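Local coordinates for protein ubiquitin-conjugating enzyme (Plasmodium vivax, PDB 2FO3) that probably takes ubiquitin from an activating enzyme and passes it on to substrates, this piece being its ubiquitin-conjugating (UBC) E2 domain, at residues P70-L75 and S106-S111. Residues are numbered along the deposited sequence; the frame is centred on the assembly and turned at random. Where two conformers were deposited one is given.
Sequences PIVYFL and SGLVLS
Pro70, Val72 and Leu108 join the fourth strand of the antiparallel E2 (UBC) sheet to the helix packed over its face. Strand 71-74 is an outermost strand, hydrogen-bonded through its backbone to strand 54-60, and residues 106-111 form an early part of helix 105-116. The CA atoms of Val72 and Val109 are the nearest across the pair, 9.0 Å apart, so the backbones stay well separated and side chains bridge the gap. Pro70 and Val72 alternate with the exposed Ile71, which turns from the helix. Leu108, in the given one of its two deposited conformers, touches with one methyl. Its CG is anti to the backbone N (chi1 173°) and CD2 extends anti to CA, toward the strand, where it meets Pro70 and Val72 together. Both strand side chains run past that of Leu108 in the opposite sense. The contact is wholly apolar, buries about 100 Å² and lies near the centre of the chain. Ile105 beside Pro70 and Ile112 beside Val72 continue the same helix-on-sheet core, while Leu95 packs on Leu108. CD2 of Leu108 sits 3.7 Å from CG of Pro70 and 3.7 Å from CG2 of Val72, the valine methyl beside the backbone N.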
loop_
_atom_site.group_PDB
_atom_site.type_symbol
_atom_site.label_atom_id
_atom_site.label_comp_id
_atom_site.label_asym_id
_atom_site.label_seq_id
_atom_site.Cartn_x
_atom_site.Cartn_y
_atom_site.Cartn_z
ATOM N N PRO A 70 4.399 -5.995 -5.953
ATOM C CA PRO A 70 3.229 -5.266 -6.449
ATOM C C PRO A 70 3.677 -3.854 -6.808
ATOM O O PRO A 70 4.708 -3.375 -6.287
ATOM C CB PRO A 70 2.286 -5.243 -5.233
ATOM C CG PRO A 70 3.200 -5.363 -4.041
ATOM C CD PRO A 70 4.337 -6.245 -4.489
ATOM N N ILE A 71 2.970 -3.207 -7.715
ATOM C CA ILE A 71 3.222 -1.787 -7.965
ATOM C C ILE A 71 2.303 -1.013 -7.004
ATOM O O ILE A 71 1.079 -1.303 -6.925
ATOM C CB ILE A 71 2.935 -1.434 -9.437
ATOM C CG1 ILE A 71 4.007 -2.070 -10.344
ATOM C CG2 ILE A 71 2.862 0.104 -9.611
ATOM C CD1 ILE A 71 3.480 -2.609 -11.668
ATOM N N VAL A 72 2.871 -0.057 -6.259
ATOM C CA VAL A 72 2.102 0.678 -5.206
ATOM C C VAL A 72 2.401 2.152 -5.293
ATOM O O VAL A 72 3.589 2.562 -5.256
ATOM C CB VAL A 72 2.453 0.162 -3.764
ATOM C CG1 VAL A 72 1.652 0.895 -2.671
ATOM C CG2 VAL A 72 2.198 -1.291 -3.642
ATOM N N TYR A 73 1.348 2.964 -5.414
ATOM C CA TYR A 73 1.518 4.402 -5.428
ATOM C C TYR A 73 0.281 5.116 -4.879
ATOM O O TYR A 73 -0.826 4.551 -4.887
ATOM C CB TYR A 73 1.866 4.890 -6.848
ATOM C CG TYR A 73 0.783 4.660 -7.871
ATOM C CD1 TYR A 73 -0.178 5.642 -8.131
ATOM C CD2 TYR A 73 0.706 3.446 -8.573
ATOM C CE1 TYR A 73 -1.182 5.430 -9.054
ATOM C CE2 TYR A 73 -0.301 3.224 -9.530
ATOM C CZ TYR A 73 -1.233 4.225 -9.761
ATOM O OH TYR A 73 -2.214 4.027 -10.699
ATOM N N PHE A 74 0.475 6.349 -4.413
ATOM C CA PHE A 74 -0.630 7.151 -3.865
ATOM C C PHE A 74 -1.464 7.809 -4.953
ATOM O O PHE A 74 -0.923 8.326 -5.950
ATOM C CB PHE A 74 -0.097 8.228 -2.956
ATOM C CG PHE A 74 0.343 7.728 -1.615
ATOM C CD1 PHE A 74 -0.597 7.552 -0.580
ATOM C CD2 PHE A 74 1.691 7.444 -1.366
ATOM C CE1 PHE A 74 -0.190 7.089 0.689
ATOM C CE2 PHE A 74 2.100 6.990 -0.118
ATOM C CZ PHE A 74 1.144 6.816 0.919
ATOM N N LEU A 75 -2.788 7.796 -4.766
ATOM C CA LEU A 75 -3.678 8.495 -5.680
ATOM C C LEU A 75 -3.564 9.978 -5.393
ATOM O O LEU A 75 -2.990 10.375 -4.367
ATOM C CB LEU A 75 -5.121 7.974 -5.562
ATOM C CG LEU A 75 -5.313 6.505 -5.988
ATOM C CD1 LEU A 75 -6.763 6.102 -5.861
ATOM C CD2 LEU A 75 -4.794 6.220 -7.414
ATOM N N SER A 106 -0.401 -6.301 3.677
ATOM C CA SER A 106 -0.615 -5.605 4.941
ATOM C C SER A 106 0.699 -4.975 5.513
ATOM O O SER A 106 0.721 -3.802 5.884
ATOM C CB SER A 106 -1.262 -6.549 5.973
ATOM O OG SER A 106 -1.675 -5.784 7.070
ATOM N N GLY A 107 1.776 -5.765 5.573
ATOM C CA GLY A 107 3.086 -5.301 6.077
ATOM C C GLY A 107 3.705 -4.229 5.173
ATOM O O GLY A 107 4.364 -3.302 5.668
ATOM N N LEU A 108 3.506 -4.369 3.867
ATOM C CA LEU A 108 3.991 -3.364 2.923
ATOM C C LEU A 108 3.340 -2.011 3.208
ATOM O O LEU A 108 4.029 -1.008 3.325
ATOM C CB LEU A 108 3.718 -3.824 1.486
ATOM C CG LEU A 108 4.008 -2.822 0.390
ATOM C CD1 LEU A 108 5.505 -2.530 0.359
ATOM C CD2 LEU A 108 3.502 -3.369 -0.934
ATOM N N VAL A 109 2.006 -2.006 3.340
ATOM C CA VAL A 109 1.250 -0.803 3.666
ATOM C C VAL A 109 1.659 -0.259 5.042
ATOM O O VAL A 109 1.841 0.946 5.221
ATOM C CB VAL A 109 -0.297 -1.081 3.565
ATOM C CG1 VAL A 109 -1.091 0.122 4.105
ATOM C CG2 VAL A 109 -0.678 -1.427 2.066
ATOM N N LEU A 110 1.829 -1.143 6.032
ATOM C CA LEU A 110 2.269 -0.656 7.348
ATOM C C LEU A 110 3.669 0.022 7.277
ATOM O O LEU A 110 3.910 1.029 7.952
ATOM C CB LEU A 110 2.223 -1.775 8.392
ATOM C CG LEU A 110 2.241 -1.399 9.859
ATOM C CD1 LEU A 110 1.020 -0.544 10.277
ATOM C CD2 LEU A 110 2.313 -2.679 10.653
ATOM N N SER A 111 4.573 -0.538 6.487
ATOM C CA SER A 111 5.901 0.088 6.283
ATOM C C SER A 111 5.803 1.467 5.631
ATOM O O SER A 111 6.602 2.365 5.941
ATOM C CB SER A 111 6.813 -0.814 5.463
ATOM O OG SER A 111 7.070 -2.026 6.169
#